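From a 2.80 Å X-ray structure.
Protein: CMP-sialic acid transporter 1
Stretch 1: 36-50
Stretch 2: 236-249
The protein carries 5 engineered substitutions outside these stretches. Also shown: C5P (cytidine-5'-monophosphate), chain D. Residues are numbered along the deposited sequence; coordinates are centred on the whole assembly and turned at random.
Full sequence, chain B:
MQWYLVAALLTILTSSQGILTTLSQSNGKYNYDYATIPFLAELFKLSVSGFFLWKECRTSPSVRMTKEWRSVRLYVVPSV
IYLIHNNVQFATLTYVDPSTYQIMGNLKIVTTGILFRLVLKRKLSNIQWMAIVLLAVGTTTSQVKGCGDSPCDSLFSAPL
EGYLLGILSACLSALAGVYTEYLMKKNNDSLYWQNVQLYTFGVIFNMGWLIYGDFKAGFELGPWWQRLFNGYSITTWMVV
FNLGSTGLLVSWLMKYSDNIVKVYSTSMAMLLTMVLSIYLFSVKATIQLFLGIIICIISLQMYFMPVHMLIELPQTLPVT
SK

Stretch 1 36-50: TIPFLAELFKLSVSG
Stretch 2 (236-249) TWMVVFNLGSTGLL

Two helices, 37-50 and 236-249, run in the same general sense, their N-to-C directions 53° apart (signed crossing angle -53°) and their axes 8.2 Å apart at closest. The register is set where Ala41 CA lies 4.9 Å from Gly244 CA: two small residues meet at this closest CA pair. The absent CB of Gly244 leaves room for the Phe44 ring: with that ring as deposited, an ideal CB on Gly244 would clash, 2.1 Å from Phe44 CD2. The ring (chi1 t, chi2 88°) rests with CD2 3.5 Å from Gly244 CA. It also meets Phe241 (chi1 m, chi2 -33°) obliquely, planes at 46°, CE1 of Phe44 to CD1 of Phe241 3.5 Å.

Toward the N-terminal ends, Ile37 (m, t) is a knob among Thr236, Val239, Val240 and Leu243, its CD1 3.7 Å from Val239 CG2. Leu40 (m, t) places CB 3.8 Å from Val240 CG1. Toward the other end, Val48 CG1 packs 3.7 Å from Leu248 CD1.

Lys45 is the second knob, among Leu243, Gly244, Gly247 and Leu248. Its CG lies 3.4 Å from Gly244 O, while its NZ forms a salt bridge with Glu42 OE2 at 3.2 Å, a weak hydrogen bond. No direct hydrogen bond crosses; one water accepts from Lys45 NZ (2.8 Å to its O) and donates to Gly247 O (3.1 Å from the same O).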

ATOM      1  N   THR B  36      -5.570 -10.654   3.866  1.00 75.70           N
ATOM      2  CA  THR B  36      -6.726 -11.521   4.114  1.00 73.59           C
ATOM      3  C   THR B  36      -7.188 -12.226   2.831  1.00 71.28           C
ATOM      4  O   THR B  36      -7.918 -13.214   2.915  1.00 71.15           O
ATOM      5  CB  THR B  36      -7.891 -10.720   4.711  1.00 74.40           C
ATOM      6  OG1 THR B  36      -8.026  -9.509   3.964  1.00 75.57           O
ATOM      7  CG2 THR B  36      -7.695 -10.392   6.176  1.00 74.99           C
ATOM      8  N   ILE B  37      -6.793 -11.730   1.658  1.00 67.61           N
ATOM      9  CA  ILE B  37      -7.302 -12.278   0.388  1.00 65.39           C
ATOM     10  C   ILE B  37      -6.838 -13.731   0.213  1.00 64.38           C
ATOM     11  O   ILE B  37      -7.651 -14.583  -0.140  1.00 63.59           O
ATOM     12  CB  ILE B  37      -6.912 -11.386  -0.810  1.00 64.76           C
ATOM     13  CG1 ILE B  37      -7.882 -10.210  -0.943  1.00 64.65           C
ATOM     14  CG2 ILE B  37      -6.820 -12.194  -2.100  1.00 64.60           C
ATOM     15  CD1 ILE B  37      -7.544  -9.250  -2.051  1.00 65.50           C
ATOM     16  N   PRO B  38      -5.542 -14.022   0.448  1.00 63.44           N
ATOM     17  CA  PRO B  38      -5.048 -15.400   0.298  1.00 62.13           C
ATOM     18  C   PRO B  38      -5.816 -16.405   1.172  1.00 61.46           C
ATOM     19  O   PRO B  38      -5.964 -17.563   0.784  1.00 60.62           O
ATOM     20  CB  PRO B  38      -3.576 -15.354   0.728  1.00 62.32           C
ATOM     21  CG  PRO B  38      -3.185 -13.927   0.482  1.00 62.80           C
ATOM     22  CD  PRO B  38      -4.431 -13.149   0.844  1.00 63.56           C
ATOM     23  N   PHE B  39      -6.291 -15.951   2.331  1.00 61.41           N
ATOM     24  CA  PHE B  39      -7.104 -16.777   3.226  1.00 62.07           C
ATOM     25  C   PHE B  39      -8.450 -17.089   2.559  1.00 60.43           C
ATOM     26  O   PHE B  39      -8.836 -18.253   2.451  1.00 60.05           O
ATOM     27  CB  PHE B  39      -7.280 -16.075   4.576  1.00 64.13           C
ATOM     28  CG  PHE B  39      -8.216 -16.759   5.541  1.00 64.73           C
ATOM     29  CD1 PHE B  39      -7.783 -17.819   6.324  1.00 65.67           C
ATOM     30  CD2 PHE B  39      -9.527 -16.329   5.678  1.00 64.86           C
ATOM     31  CE1 PHE B  39      -8.645 -18.440   7.215  1.00 66.86           C
ATOM     32  CE2 PHE B  39     -10.387 -16.951   6.571  1.00 65.81           C
ATOM     33  CZ  PHE B  39      -9.946 -18.005   7.337  1.00 66.67           C
ATOM     34  N   LEU B  40      -9.147 -16.046   2.108  1.00 59.37           N
ATOM     35  CA  LEU B  40     -10.440 -16.207   1.431  1.00 57.96           C
ATOM     36  C   LEU B  40     -10.257 -16.983   0.121  1.00 56.45           C
ATOM     37  O   LEU B  40     -11.122 -17.772  -0.254  1.00 56.75           O
ATOM     38  CB  LEU B  40     -11.057 -14.831   1.154  1.00 58.28           C
ATOM     39  CG  LEU B  40     -11.434 -13.996   2.377  1.00 58.35           C
ATOM     40  CD1 LEU B  40     -12.207 -12.757   1.956  1.00 58.42           C
ATOM     41  CD2 LEU B  40     -12.243 -14.811   3.377  1.00 57.95           C
ATOM     42  N   ALA B  41      -9.144 -16.748  -0.571  1.00 56.09           N
ATOM     43  CA  ALA B  41      -8.863 -17.430  -1.834  1.00 56.77           C
ATOM     44  C   ALA B  41      -8.702 -18.934  -1.590  1.00 57.70           C
ATOM     45  O   ALA B  41      -9.204 -19.739  -2.369  1.00 56.52           O
ATOM     46  CB  ALA B  41      -7.637 -16.842  -2.489  1.00 56.14           C
ATOM     47  N   GLU B  42      -8.012 -19.301  -0.511  1.00 60.63           N
ATOM     48  CA  GLU B  42      -7.829 -20.712  -0.149  1.00 63.67           C
ATOM     49  C   GLU B  42      -9.175 -21.315   0.271  1.00 64.49           C
ATOM     50  O   GLU B  42      -9.509 -22.432  -0.129  1.00 64.67           O
ATOM     51  CB  GLU B  42      -6.804 -20.865   0.978  1.00 65.90           C
ATOM     52  CG  GLU B  42      -5.362 -20.855   0.501  1.00 67.33           C
ATOM     53  CD  GLU B  42      -4.966 -22.051  -0.347  1.00 69.08           C
ATOM     54  OE1 GLU B  42      -4.471 -23.043   0.224  1.00 69.39           O
ATOM     55  OE2 GLU B  42      -5.152 -21.984  -1.579  1.00 70.23           O
ATOM     56  N   LEU B  43      -9.937 -20.572   1.071  1.00 64.98           N
ATOM     57  CA  LEU B  43     -11.244 -21.041   1.542  1.00 65.47           C
ATOM     58  C   LEU B  43     -12.140 -21.353   0.334  1.00 64.36           C
ATOM     59  O   LEU B  43     -12.858 -22.354   0.332  1.00 65.35           O
ATOM     60  CB  LEU B  43     -11.874 -19.975   2.448  1.00 66.52           C
ATOM     61  CG  LEU B  43     -12.702 -20.509   3.616  1.00 67.67           C
ATOM     62  CD1 LEU B  43     -11.816 -21.202   4.640  1.00 68.16           C
ATOM     63  CD2 LEU B  43     -13.497 -19.390   4.272  1.00 68.15           C
ATOM     64  N   PHE B  44     -12.073 -20.500  -0.686  1.00 63.22           N
ATOM     65  CA  PHE B  44     -12.815 -20.694  -1.938  1.00 63.42           C
ATOM     66  C   PHE B  44     -12.392 -22.010  -2.606  1.00 63.24           C
ATOM     67  O   PHE B  44     -13.246 -22.776  -3.046  1.00 63.05           O
ATOM     68  CB  PHE B  44     -12.602 -19.493  -2.866  1.00 64.29           C
ATOM     69  CG  PHE B  44     -13.191 -19.624  -4.249  1.00 65.20           C
ATOM     70  CD1 PHE B  44     -14.501 -19.249  -4.503  1.00 65.22           C
ATOM     71  CD2 PHE B  44     -12.428 -20.104  -5.303  1.00 66.45           C
ATOM     72  CE1 PHE B  44     -15.037 -19.362  -5.777  1.00 65.18           C
ATOM     73  CE2 PHE B  44     -12.965 -20.218  -6.576  1.00 66.58           C
ATOM     74  CZ  PHE B  44     -14.269 -19.846  -6.811  1.00 66.18           C
ATOM     75  N   LYS B  45     -11.087 -22.266  -2.679  1.00 62.81           N
ATOM     76  CA  LYS B  45     -10.562 -23.470  -3.339  1.00 62.80           C
ATOM     77  C   LYS B  45     -10.903 -24.718  -2.514  1.00 62.49           C
ATOM     78  O   LYS B  45     -11.277 -25.751  -3.076  1.00 63.52           O
ATOM     79  CB  LYS B  45      -9.047 -23.360  -3.541  1.00 64.28           C
ATOM     80  CG  LYS B  45      -8.614 -22.370  -4.615  1.00 65.25           C
ATOM     81  CD  LYS B  45      -7.383 -21.558  -4.257  1.00 65.88           C
ATOM     82  CE  LYS B  45      -6.078 -22.226  -4.625  1.00 67.43           C
ATOM     83  NZ  LYS B  45      -4.959 -21.252  -4.659  1.00 68.96           N
ATOM     84  N   LEU B  46     -10.759 -24.618  -1.193  1.00 59.88           N
ATOM     85  CA  LEU B  46     -11.039 -25.739  -0.293  1.00 58.44           C
ATOM     86  C   LEU B  46     -12.517 -26.134  -0.389  1.00 58.76           C
ATOM     87  O   LEU B  46     -12.840 -27.323  -0.406  1.00 57.23           O
ATOM     88  CB  LEU B  46     -10.676 -25.344   1.144  1.00 57.66           C
ATOM     89  CG  LEU B  46     -11.214 -26.267   2.238  1.00 55.87           C
ATOM     90  CD1 LEU B  46     -10.650 -27.671   2.094  1.00 54.93           C
ATOM     91  CD2 LEU B  46     -10.909 -25.706   3.617  1.00 56.67           C
ATOM     92  N   SER B  47     -13.405 -25.142  -0.429  1.00 59.81           N
ATOM     93  CA  SER B  47     -14.844 -25.401  -0.381  1.00 61.35           C
ATOM     94  C   SER B  47     -15.378 -25.770  -1.774  1.00 63.05           C
ATOM     95  O   SER B  47     -16.382 -26.475  -1.872  1.00 64.65           O
ATOM     96  CB  SER B  47     -15.592 -24.231   0.215  1.00 61.45           C
ATOM     97  OG  SER B  47     -15.721 -23.169  -0.717  1.00 61.15           O
ATOM     98  N   VAL B  48     -14.722 -25.308  -2.839  1.00 63.54           N
ATOM     99  CA  VAL B  48     -15.124 -25.677  -4.207  1.00 64.63           C
ATOM    100  C   VAL B  48     -14.605 -27.088  -4.522  1.00 66.68           C
ATOM    101  O   VAL B  48     -15.247 -27.835  -5.264  1.00 66.50           O
ATOM    102  CB  VAL B  48     -14.647 -24.639  -5.245  1.00 63.86           C
ATOM    103  CG1 VAL B  48     -14.579 -25.206  -6.657  1.00 63.08           C
ATOM    104  CG2 VAL B  48     -15.518 -23.392  -5.224  1.00 63.86           C
ATOM    105  N   SER B  49     -13.449 -27.454  -3.971  1.00 68.74           N
ATOM    106  CA  SER B  49     -12.915 -28.803  -4.162  1.00 70.75           C
ATOM    107  C   SER B  49     -13.779 -29.812  -3.396  1.00 72.11           C
ATOM    108  O   SER B  49     -14.192 -30.835  -3.949  1.00 74.31           O
ATOM    109  CB  SER B  49     -11.469 -28.876  -3.746  1.00 70.88           C
ATOM    110  OG  SER B  49     -10.673 -28.018  -4.548  1.00 70.22           O
ATOM    111  N   GLY B  50     -14.056 -29.502  -2.132  1.00 72.50           N
ATOM    112  CA  GLY B  50     -14.943 -30.313  -1.303  1.00 72.91           C
ATOM    113  C   GLY B  50     -16.293 -30.537  -1.966  1.00 72.68           C
ATOM    114  O   GLY B  50     -16.825 -31.647  -1.937  1.00 72.03           O
ATOM    115  N   THR B 236     -12.741  -6.249  -5.046  1.00 80.16           N
ATOM    116  CA  THR B 236     -11.985  -7.072  -4.100  1.00 78.02           C
ATOM    117  C   THR B 236     -12.456  -8.530  -4.199  1.00 74.96           C
ATOM    118  O   THR B 236     -11.633  -9.440  -4.249  1.00 74.25           O
ATOM    119  CB  THR B 236     -12.113  -6.560  -2.660  1.00 78.67           C
ATOM    120  OG1 THR B 236     -11.993  -5.137  -2.657  1.00 80.59           O
ATOM    121  CG2 THR B 236     -11.064  -7.148  -1.746  1.00 78.08           C
ATOM    122  N   TRP B 237     -13.773  -8.734  -4.242  1.00 72.79           N
ATOM    123  CA  TRP B 237     -14.348 -10.082  -4.313  1.00 71.85           C
ATOM    124  C   TRP B 237     -14.051 -10.729  -5.672  1.00 72.02           C
ATOM    125  O   TRP B 237     -13.942 -11.956  -5.753  1.00 72.59           O
ATOM    126  CB  TRP B 237     -15.856 -10.065  -4.022  1.00 71.93           C
ATOM    127  CG  TRP B 237     -16.198  -9.997  -2.563  1.00 71.59           C
ATOM    128  CD1 TRP B 237     -16.774  -8.950  -1.905  1.00 71.46           C
ATOM    129  CD2 TRP B 237     -15.983 -11.021  -1.574  1.00 71.08           C
ATOM    130  NE1 TRP B 237     -16.933  -9.250  -0.579  1.00 71.77           N
ATOM    131  CE2 TRP B 237     -16.458 -10.513  -0.346  1.00 71.37           C
ATOM    132  CE3 TRP B 237     -15.438 -12.312  -1.603  1.00 70.87           C
ATOM    133  CZ2 TRP B 237     -16.402 -11.252   0.837  1.00 71.28           C
ATOM    134  CZ3 TRP B 237     -15.383 -13.040  -0.435  1.00 70.81           C
ATOM    135  CH2 TRP B 237     -15.860 -12.516   0.768  1.00 70.96           C
ATOM    136  N   MET B 238     -13.942  -9.923  -6.727  1.00 73.36           N
ATOM    137  CA  MET B 238     -13.613 -10.453  -8.051  1.00 72.65           C
ATOM    138  C   MET B 238     -12.238 -11.135  -8.010  1.00 68.97           C
ATOM    139  O   MET B 238     -12.089 -12.238  -8.541  1.00 65.88           O
ATOM    140  CB  MET B 238     -13.611  -9.356  -9.122  1.00 76.46           C
ATOM    141  CG  MET B 238     -14.997  -9.027  -9.653  1.00 79.83           C
ATOM    142  SD  MET B 238     -15.005  -7.624 -10.805  1.00 86.74           S
ATOM    143  CE  MET B 238     -14.453  -8.421 -12.312  1.00 85.87           C
ATOM    144  N   VAL B 239     -11.253 -10.507  -7.365  1.00 67.72           N
ATOM    145  CA  VAL B 239      -9.885 -11.053  -7.379  1.00 68.63           C
ATOM    146  C   VAL B 239      -9.825 -12.267  -6.439  1.00 68.60           C
ATOM    147  O   VAL B 239      -9.036 -13.174  -6.682  1.00 69.29           O
ATOM    148  CB  VAL B 239      -8.793 -10.014  -7.034  1.00 69.04           C
ATOM    149  CG1 VAL B 239      -9.186  -8.596  -7.419  1.00 69.20           C
ATOM    150  CG2 VAL B 239      -8.363 -10.063  -5.575  1.00 69.31           C
ATOM    151  N   VAL B 240     -10.641 -12.287  -5.382  1.00 68.07           N
ATOM    152  CA  VAL B 240     -10.681 -13.444  -4.477  1.00 68.58           C
ATOM    153  C   VAL B 240     -11.116 -14.676  -5.280  1.00 69.22           C
ATOM    154  O   VAL B 240     -10.494 -15.736  -5.183  1.00 69.80           O
ATOM    155  CB  VAL B 240     -11.603 -13.211  -3.263  1.00 68.19           C
ATOM    156  CG1 VAL B 240     -11.878 -14.499  -2.499  1.00 67.73           C
ATOM    157  CG2 VAL B 240     -11.044 -12.152  -2.324  1.00 67.82           C
ATOM    158  N   PHE B 241     -12.180 -14.522  -6.065  1.00 69.65           N
ATOM    159  CA  PHE B 241     -12.657 -15.599  -6.931  1.00 70.07           C
ATOM    160  C   PHE B 241     -11.609 -15.896  -8.010  1.00 68.88           C
ATOM    161  O   PHE B 241     -11.291 -17.057  -8.266  1.00 68.06           O
ATOM    162  CB  PHE B 241     -14.005 -15.240  -7.565  1.00 71.16           C
ATOM    163  CG  PHE B 241     -15.159 -15.092  -6.604  1.00 73.66           C
ATOM    164  CD1 PHE B 241     -15.244 -15.868  -5.456  1.00 74.35           C
ATOM    165  CD2 PHE B 241     -16.185 -14.195  -6.866  1.00 75.29           C
ATOM    166  CE1 PHE B 241     -16.314 -15.735  -4.584  1.00 74.28           C
ATOM    167  CE2 PHE B 241     -17.254 -14.062  -5.993  1.00 75.41           C
ATOM    168  CZ  PHE B 241     -17.317 -14.832  -4.854  1.00 75.62           C
ATOM    169  N   ASN B 242     -11.069 -14.844  -8.618  1.00 68.09           N
ATOM    170  CA  ASN B 242     -10.116 -14.997  -9.707  1.00 68.50           C
ATOM    171  C   ASN B 242      -8.851 -15.713  -9.213  1.00 67.16           C
ATOM    172  O   ASN B 242      -8.279 -16.515  -9.948  1.00 67.33           O
ATOM    173  CB  ASN B 242      -9.754 -13.655 -10.344  1.00 69.21           C
ATOM    174  CG  ASN B 242      -9.373 -13.799 -11.801  1.00 70.41           C
ATOM    175  OD1 ASN B 242      -9.562 -12.875 -12.586  1.00 73.03           O
ATOM    176  ND2 ASN B 242      -8.866 -14.961 -12.176  1.00 70.65           N
ATOM    177  N   LEU B 243      -8.421 -15.417  -7.988  1.00 65.74           N
ATOM    178  CA  LEU B 243      -7.223 -16.030  -7.400  1.00 65.25           C
ATOM    179  C   LEU B 243      -7.521 -17.489  -7.026  1.00 65.71           C
ATOM    180  O   LEU B 243      -6.646 -18.357  -7.107  1.00 66.35           O
ATOM    181  CB  LEU B 243      -6.795 -15.213  -6.176  1.00 64.37           C
ATOM    182  CG  LEU B 243      -5.511 -15.658  -5.475  1.00 63.73           C
ATOM    183  CD1 LEU B 243      -4.376 -15.860  -6.470  1.00 63.13           C
ATOM    184  CD2 LEU B 243      -5.106 -14.652  -4.409  1.00 64.00           C
ATOM    185  N   GLY B 244      -8.757 -17.744  -6.609  1.00 65.26           N
ATOM    186  CA  GLY B 244      -9.231 -19.099  -6.391  1.00 65.35           C
ATOM    187  C   GLY B 244      -9.248 -19.904  -7.681  1.00 66.08           C
ATOM    188  O   GLY B 244      -8.742 -21.025  -7.730  1.00 65.08           O
ATOM    189  N   SER B 245      -9.824 -19.313  -8.726  1.00 67.33           N
ATOM    190  CA  SER B 245      -9.945 -19.962 -10.033  1.00 68.11           C
ATOM    191  C   SER B 245      -8.570 -20.433 -10.520  1.00 69.00           C
ATOM    192  O   SER B 245      -8.356 -21.627 -10.727  1.00 71.25           O
ATOM    193  CB  SER B 245     -10.587 -19.040 -11.038  1.00 68.74           C
ATOM    194  OG  SER B 245     -11.883 -18.645 -10.614  1.00 68.99           O
ATOM    195  N   THR B 246      -7.643 -19.491 -10.674  1.00 68.91           N
ATOM    196  CA  THR B 246      -6.324 -19.795 -11.238  1.00 68.83           C
ATOM    197  C   THR B 246      -5.642 -20.883 -10.397  1.00 68.12           C
ATOM    198  O   THR B 246      -4.997 -21.774 -10.946  1.00 69.39           O
ATOM    199  CB  THR B 246      -5.462 -18.531 -11.364  1.00 69.53           C
ATOM    200  OG1 THR B 246      -5.397 -17.887 -10.091  1.00 69.37           O
ATOM    201  CG2 THR B 246      -5.993 -17.560 -12.398  1.00 69.77           C
ATOM    202  N   GLY B 247      -5.820 -20.823  -9.079  1.00 66.81           N
ATOM    203  CA  GLY B 247      -5.232 -21.796  -8.160  1.00 64.90           C
ATOM    204  C   GLY B 247      -5.752 -23.211  -8.379  1.00 64.25           C
ATOM    205  O   GLY B 247      -5.020 -24.175  -8.149  1.00 63.71           O
ATOM    206  N   LEU B 248      -7.008 -23.349  -8.801  1.00 65.00           N
ATOM    207  CA  LEU B 248      -7.571 -24.673  -9.115  1.00 65.88           C
ATOM    208  C   LEU B 248      -6.959 -25.191 -10.422  1.00 66.60           C
ATOM    209  O   LEU B 248      -6.713 -26.393 -10.569  1.00 67.82           O
ATOM    210  CB  LEU B 248      -9.097 -24.584  -9.227  1.00 65.63           C
ATOM    211  CG  LEU B 248      -9.854 -24.341  -7.920  1.00 65.89           C
ATOM    212  CD1 LEU B 248     -11.340 -24.157  -8.188  1.00 65.41           C
ATOM    213  CD2 LEU B 248      -9.629 -25.476  -6.931  1.00 65.61           C
ATOM    214  N   LEU B 249      -6.721 -24.280 -11.362  1.00 66.15           N
ATOM    215  CA  LEU B 249      -6.114 -24.637 -12.642  1.00 65.79           C
ATOM    216  C   LEU B 249      -4.664 -25.077 -12.410  1.00 65.54           C
ATOM    217  O   LEU B 249      -4.200 -26.032 -13.034  1.00 66.61           O
ATOM    218  CB  LEU B 249      -6.183 -23.443 -13.599  1.00 66.00           C
ATOM    219  CG  LEU B 249      -7.585 -22.935 -13.934  1.00 66.76           C
ATOM    220  CD1 LEU B 249      -7.512 -21.675 -14.780  1.00 68.01           C
ATOM    221  CD2 LEU B 249      -8.406 -24.003 -14.642  1.00 66.80           C
TER
HETATM  222  O3P C5P D 401      -2.237 -20.831  -2.075  1.00137.94           O
HETATM  223  P   C5P D 401      -1.017 -20.268  -1.387  1.00137.67           P
HETATM  224  O1P C5P D 401       0.289 -20.597  -2.069  1.00137.21           O
HETATM  225  O2P C5P D 401      -1.151 -18.826  -0.961  1.00137.89           O
HETATM  226  O5' C5P D 401      -0.946 -21.081   0.001  1.00134.90           O
HETATM  227  C5' C5P D 401      -1.100 -20.403   1.247  1.00131.16           C
HETATM  228  C4' C5P D 401       0.161 -20.581   2.081  1.00129.83           C
HETATM  229  O4' C5P D 401       1.061 -19.498   1.833  1.00130.63           O
HETATM  230  C3' C5P D 401      -0.158 -20.594   3.569  1.00128.99           C
HETATM  231  O3' C5P D 401       0.178 -21.871   4.126  1.00126.82           O
HETATM  232  C2' C5P D 401       0.644 -19.453   4.184  1.00129.70           C
HETATM  233  O2' C5P D 401       1.568 -19.900   5.184  1.00129.72           O
HETATM  234  C1' C5P D 401       1.404 -18.804   3.036  1.00130.59           C
HETATM  235  N1  C5P D 401       1.025 -17.394   2.927  1.00131.32           N
HETATM  236  C2  C5P D 401       1.430 -16.477   3.919  1.00131.00           C
HETATM  237  N3  C5P D 401       1.085 -15.175   3.826  1.00130.61           N
HETATM  238  C4  C5P D 401       0.347 -14.740   2.781  1.00130.84           C
HETATM  239  C5  C5P D 401      -0.060 -15.632   1.796  1.00131.35           C
HETATM  240  C6  C5P D 401       0.294 -16.972   1.890  1.00131.55           C
HETATM  241  O2  C5P D 401       2.113 -16.872   4.889  1.00131.06           O
HETATM  242  N4  C5P D 401       0.004 -13.432   2.694  1.00130.89           N
HETATM  243  O   HOH W   1      -3.401 -23.316  -5.664  1.00 32.52           O